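Local atomic coordinates of tudor domain-containing protein 1 (Homo sapiens, PDB entry 5M9N), a protein that probably takes part in piRNA-guided silencing of transposable elements during spermatogenesis, using its Tudor domains to bind partner proteins methylated on arginine. Residues I88-R101 and C132-Q144. Sequence-based numbering, arbitrary orientation.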
loop_
_atom_site.group_PDB
_atom_site.type_symbol
_atom_site.label_atom_id
_atom_site.label_comp_id
_atom_site.label_asym_id
_atom_site.label_seq_id
_atom_site.Cartn_x
_atom_site.Cartn_y
_atom_site.Cartn_z
ATOM N N ILE A 88 13.911 -4.456 -1.062
ATOM C CA ILE A 88 13.368 -3.167 -0.574
ATOM C C ILE A 88 14.485 -2.151 -0.691
ATOM O O ILE A 88 15.635 -2.470 -0.431
ATOM C CB ILE A 88 12.877 -3.281 0.870
ATOM C CG1 ILE A 88 11.808 -4.371 0.986
ATOM C CG2 ILE A 88 12.226 -1.971 1.328
ATOM C CD1 ILE A 88 10.527 -4.087 0.218
ATOM N N CYS A 89 14.174 -0.953 -1.120
ATOM C CA CYS A 89 15.153 0.139 -1.132
ATOM C C CYS A 89 14.405 1.444 -0.823
ATOM O O CYS A 89 13.255 1.380 -0.387
ATOM C CB CYS A 89 15.857 0.183 -2.481
ATOM S SG CYS A 89 14.820 0.566 -3.878
ATOM N N CYS A 90 15.058 2.589 -0.985
ATOM C CA CYS A 90 14.430 3.924 -0.943
ATOM C C CYS A 90 14.239 4.399 -2.374
ATOM O O CYS A 90 15.091 4.144 -3.247
ATOM C CB CYS A 90 15.268 4.909 -0.136
ATOM S SG CYS A 90 15.812 4.316 1.468
ATOM N N ALA A 91 13.069 4.973 -2.630
ATOM C CA ALA A 91 12.680 5.556 -3.888
ATOM C C ALA A 91 12.154 6.976 -3.651
ATOM O O ALA A 91 11.358 7.197 -2.701
ATOM C CB ALA A 91 11.609 4.720 -4.501
ATOM N N GLN A 92 12.577 7.921 -4.506
ATOM C CA GLN A 92 12.115 9.305 -4.409
ATOM C C GLN A 92 10.901 9.522 -5.319
ATOM O O GLN A 92 10.999 9.473 -6.557
ATOM C CB GLN A 92 13.289 10.197 -4.827
ATOM C CG GLN A 92 13.168 11.633 -4.501
ATOM C CD GLN A 92 14.411 12.402 -4.879
ATOM O OE1 GLN A 92 15.316 11.903 -5.585
ATOM N NE2 GLN A 92 14.444 13.608 -4.484
ATOM N N PHE A 93 9.750 9.687 -4.703
ATOM C CA PHE A 93 8.458 9.788 -5.375
ATOM C C PHE A 93 8.442 10.950 -6.334
ATOM O O PHE A 93 8.948 12.009 -6.014
ATOM C CB PHE A 93 7.362 9.922 -4.271
ATOM C CG PHE A 93 5.934 9.945 -4.768
ATOM C CD1 PHE A 93 5.522 9.192 -5.869
ATOM C CD2 PHE A 93 4.978 10.648 -4.049
ATOM C CE1 PHE A 93 4.203 9.196 -6.285
ATOM C CE2 PHE A 93 3.662 10.667 -4.458
ATOM C CZ PHE A 93 3.264 9.937 -5.562
ATOM N N SER A 94 7.921 10.741 -7.549
ATOM C CA SER A 94 8.009 11.782 -8.549
ATOM C C SER A 94 7.219 13.048 -8.168
ATOM O O SER A 94 7.625 14.131 -8.542
ATOM C CB SER A 94 7.510 11.331 -9.903
ATOM O OG SER A 94 6.212 10.843 -9.744
ATOM N N GLU A 95 6.080 12.863 -7.522
ATOM C CA GLU A 95 5.146 13.994 -7.279
ATOM C C GLU A 95 5.543 14.951 -6.139
ATOM O O GLU A 95 5.091 16.081 -6.123
ATOM C CB GLU A 95 3.746 13.483 -6.975
ATOM C CG GLU A 95 2.958 12.830 -8.103
ATOM C CD GLU A 95 1.542 12.444 -7.613
ATOM O OE1 GLU A 95 0.781 13.338 -7.183
ATOM O OE2 GLU A 95 1.164 11.256 -7.640
ATOM N N ASP A 96 6.334 14.504 -5.167
ATOM C CA ASP A 96 6.773 15.408 -4.082
ATOM C C ASP A 96 8.292 15.330 -3.830
ATOM O O ASP A 96 8.801 16.041 -2.996
ATOM C CB ASP A 96 5.994 15.087 -2.769
ATOM C CG ASP A 96 6.291 13.682 -2.214
ATOM O OD1 ASP A 96 7.115 12.960 -2.826
ATOM O OD2 ASP A 96 5.722 13.264 -1.178
ATOM N N ASP A 97 8.996 14.403 -4.487
ATOM C CA ASP A 97 10.458 14.261 -4.326
ATOM C C ASP A 97 10.915 13.877 -2.963
ATOM O O ASP A 97 12.089 14.025 -2.648
ATOM C CB ASP A 97 11.213 15.511 -4.820
ATOM C CG ASP A 97 11.114 15.661 -6.302
ATOM O OD1 ASP A 97 11.227 14.622 -7.000
ATOM O OD2 ASP A 97 10.950 16.802 -6.785
ATOM N N GLN A 98 10.007 13.274 -2.191
ATOM C CA GLN A 98 10.330 12.786 -0.892
ATOM C C GLN A 98 10.660 11.328 -1.073
ATOM O O GLN A 98 10.250 10.755 -2.043
ATOM C CB GLN A 98 9.132 12.955 0.010
ATOM C CG GLN A 98 8.677 14.401 0.126
ATOM C CD GLN A 98 9.817 15.350 0.431
ATOM O OE1 GLN A 98 10.257 16.100 -0.439
ATOM N NE2 GLN A 98 10.356 15.281 1.644
ATOM N N TRP A 99 11.333 10.777 -0.073
ATOM C CA TRP A 99 11.850 9.440 -0.051
ATOM C C TRP A 99 10.860 8.502 0.683
ATOM O O TRP A 99 10.347 8.841 1.741
ATOM C CB TRP A 99 13.192 9.438 0.632
ATOM C CG TRP A 99 14.262 10.035 -0.286
ATOM C CD1 TRP A 99 14.746 11.333 -0.235
ATOM C CD2 TRP A 99 14.947 9.402 -1.352
ATOM N NE1 TRP A 99 15.680 11.527 -1.182
ATOM C CE2 TRP A 99 15.841 10.367 -1.894
ATOM C CE3 TRP A 99 14.930 8.111 -1.902
ATOM C CZ2 TRP A 99 16.692 10.086 -2.947
ATOM C CZ3 TRP A 99 15.762 7.833 -2.978
ATOM C CH2 TRP A 99 16.659 8.821 -3.486
ATOM N N TYR A 100 10.616 7.351 0.082
ATOM C CA TYR A 100 9.646 6.364 0.565
ATOM C C TYR A 100 10.268 5.000 0.504
ATOM O O TYR A 100 11.216 4.802 -0.265
ATOM C CB TYR A 100 8.366 6.446 -0.283
ATOM C CG TYR A 100 7.597 7.745 -0.113
ATOM C CD1 TYR A 100 6.649 7.922 0.868
ATOM C CD2 TYR A 100 7.861 8.809 -0.936
ATOM C CE1 TYR A 100 6.004 9.181 1.050
ATOM C CE2 TYR A 100 7.229 10.006 -0.818
ATOM C CZ TYR A 100 6.296 10.207 0.196
ATOM O OH TYR A 100 5.711 11.418 0.199
ATOM N N ARG A 101 9.703 4.042 1.231
ATOM C CA ARG A 101 10.126 2.642 1.111
ATOM C C ARG A 101 9.473 1.980 -0.105
ATOM O O ARG A 101 8.298 2.185 -0.455
ATOM C CB ARG A 101 9.884 1.903 2.408
ATOM C CG ARG A 101 10.565 2.581 3.575
ATOM C CD ARG A 101 10.514 1.787 4.821
ATOM N NE ARG A 101 9.157 1.381 5.202
ATOM C CZ ARG A 101 8.861 0.787 6.333
ATOM N NH1 ARG A 101 9.779 0.512 7.233
ATOM N NH2 ARG A 101 7.628 0.447 6.583
ATOM N N CYS A 132 17.921 4.614 -3.808
ATOM C CA CYS A 132 18.935 4.784 -2.722
ATOM C C CYS A 132 18.877 3.338 -2.128
ATOM O O CYS A 132 17.771 2.771 -1.991
ATOM C CB CYS A 132 18.430 6.053 -1.741
ATOM S SG CYS A 132 18.444 6.323 0.127
ATOM N N PRO A 133 20.010 2.703 -1.751
ATOM C CA PRO A 133 19.809 1.521 -0.862
ATOM C C PRO A 133 19.267 1.878 0.539
ATOM O O PRO A 133 19.321 3.040 0.925
ATOM C CB PRO A 133 21.194 0.916 -0.737
ATOM C CG PRO A 133 22.131 2.023 -1.090
ATOM C CD PRO A 133 21.446 2.954 -2.025
ATOM N N ILE A 134 18.709 0.871 1.226
ATOM C CA ILE A 134 18.110 1.013 2.552
ATOM C C ILE A 134 18.990 0.266 3.538
ATOM O O ILE A 134 19.776 -0.615 3.155
ATOM C CB ILE A 134 16.630 0.493 2.599
ATOM C CG1 ILE A 134 15.840 1.131 3.773
ATOM C CG2 ILE A 134 16.575 -1.034 2.614
ATOM C CD1 ILE A 134 14.340 1.206 3.544
ATOM N N ILE A 135 18.850 0.620 4.803
ATOM C CA ILE A 135 19.492 -0.112 5.913
ATOM C C ILE A 135 18.450 -0.727 6.843
ATOM O O ILE A 135 17.318 -0.256 6.864
ATOM C CB ILE A 135 20.443 0.781 6.689
ATOM C CG1 ILE A 135 19.721 2.038 7.155
ATOM C CG2 ILE A 135 21.637 1.116 5.803
ATOM C CD1 ILE A 135 20.447 2.695 8.292
ATOM N N PRO A 136 18.823 -1.766 7.620
ATOM C CA PRO A 136 17.820 -2.488 8.410
ATOM C C PRO A 136 17.151 -1.627 9.492
ATOM O O PRO A 136 16.011 -1.905 9.835
ATOM C CB PRO A 136 18.617 -3.640 9.052
ATOM C CG PRO A 136 19.891 -3.700 8.292
ATOM C CD PRO A 136 20.163 -2.284 7.921
ATOM N N LYS A 137 17.814 -0.588 9.995
ATOM C CA LYS A 137 17.132 0.333 10.922
ATOM C C LYS A 137 15.851 0.888 10.305
ATOM O O LYS A 137 14.871 1.024 10.991
ATOM C CB LYS A 137 18.035 1.488 11.349
ATOM C CG LYS A 137 17.429 2.479 12.363
ATOM C CD LYS A 137 17.719 2.101 13.822
ATOM C CE LYS A 137 16.811 2.826 14.842
ATOM N NZ LYS A 137 17.201 2.597 16.274
ATOM N N LEU A 138 15.843 1.176 9.007
ATOM C CA LEU A 138 14.675 1.819 8.404
ATOM C C LEU A 138 13.542 0.844 8.063
ATOM O O LEU A 138 12.508 1.290 7.569
ATOM C CB LEU A 138 15.082 2.637 7.185
ATOM C CG LEU A 138 15.899 3.884 7.521
ATOM C CD1 LEU A 138 16.622 4.447 6.315
ATOM C CD2 LEU A 138 14.974 4.935 8.134
ATOM N N LEU A 139 13.764 -0.458 8.294
ATOM C CA LEU A 139 12.742 -1.509 8.182
ATOM C C LEU A 139 12.123 -1.937 9.510
ATOM O O LEU A 139 11.420 -2.937 9.564
ATOM C CB LEU A 139 13.331 -2.761 7.471
ATOM C CG LEU A 139 13.845 -2.554 6.061
ATOM C CD1 LEU A 139 14.427 -3.852 5.499
ATOM C CD2 LEU A 139 12.699 -2.095 5.197
ATOM N N GLU A 140 12.343 -1.177 10.573
ATOM C CA GLU A 140 11.766 -1.515 11.860
ATOM C C GLU A 140 10.251 -1.265 11.904
ATOM O O GLU A 140 9.552 -2.072 12.489
ATOM C CB GLU A 140 12.496 -0.794 12.992
ATOM C CG GLU A 140 13.891 -1.351 13.184
ATOM C CD GLU A 140 14.646 -0.714 14.325
ATOM O OE1 GLU A 140 14.252 0.392 14.759
ATOM O OE2 GLU A 140 15.655 -1.303 14.762
ATOM N N LEU A 141 9.757 -0.193 11.272
ATOM C CA LEU A 141 8.323 -0.011 11.072
ATOM C C LEU A 141 7.774 -1.090 10.126
ATOM O O LEU A 141 8.355 -1.297 9.082
ATOM C CB LEU A 141 8.024 1.377 10.476
ATOM C CG LEU A 141 6.519 1.763 10.503
ATOM C CD1 LEU A 141 6.106 1.918 11.949
ATOM C CD2 LEU A 141 6.201 3.043 9.753
ATOM N N PRO A 142 6.684 -1.801 10.501
ATOM C CA PRO A 142 6.094 -2.666 9.499
ATOM C C PRO A 142 5.548 -1.892 8.313
ATOM O O PRO A 142 5.145 -0.719 8.433
ATOM C CB PRO A 142 5.001 -3.447 10.249
ATOM C CG PRO A 142 5.189 -3.168 11.693
ATOM C CD PRO A 142 6.223 -2.121 11.863
ATOM N N MET A 143 5.548 -2.557 7.167
ATOM C CA MET A 143 4.992 -2.007 5.966
ATOM C C MET A 143 3.523 -1.588 6.136
ATOM O O MET A 143 2.671 -2.347 6.645
ATOM C CB MET A 143 5.128 -3.000 4.804
ATOM C CG MET A 143 6.553 -3.326 4.435
ATOM S SD MET A 143 6.663 -4.486 3.063
ATOM C CE MET A 143 5.987 -5.932 3.856
ATOM N N GLN A 144 3.217 -0.357 5.790
ATOM C CA GLN A 144 1.935 0.181 6.175
ATOM C C GLN A 144 0.768 0.027 5.194
ATOM O O GLN A 144 -0.352 0.352 5.593
ATOM C CB GLN A 144 2.110 1.623 6.571
ATOM C CG GLN A 144 3.054 1.779 7.774
ATOM C CD GLN A 144 2.446 1.311 9.079
ATOM O OE1 GLN A 144 1.347 1.784 9.463
ATOM N NE2 GLN A 144 3.144 0.462 9.796
HETATM O O HOH W 1 18.088 -1.609 -0.808
#
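I134 lies alongside strand 88-92 and packs against R101: its CD1 meets R101 CG at 4.0 Å, CG1 packs on C90 SG, and CG2 rests on the carbonyl of I88. Because CG1 stands anti to the backbone N (chi1 -158°), the longer branch reaches inward to the R101 chain. I88 extends this apolar patch through CG2, 3.9 Å from L139 CD2. At the other end C132 SG sits beside C90 CB and, at a distance, above the face of the six-membered ring of W99, whose CZ3 approaches C132 CB; the same sulfur forms a disulfide with C72. C90 and C132 are an antiparallel hydrogen-bonded pair, C90 N to C132 O and C132 N to C90 O, both 2.9 Å. This pairing adds strand 131-132 to the edge of the five-stranded antiparallel Tudor sheet, beside its first strand, and the chain then bends round the R101 guanidinium on its way to strand 146-150 of the neighbouring sheet of the extended Tudor domain. A water links I88 O with I134 N. At the polar end, the buried R101 guanidinium meets backbone carbonyls at its edge. NH1 donates to L138 O (2.9 Å), on a lone pair, and to L141 O (3.0 Å); NH2 also donates to L141 O (3.1 Å), from the same face of that carbonyl, and weakly to P142 O. A bend at chi3 (-54°) turns the group to these acceptors, while NH2 also salt-bridges D119.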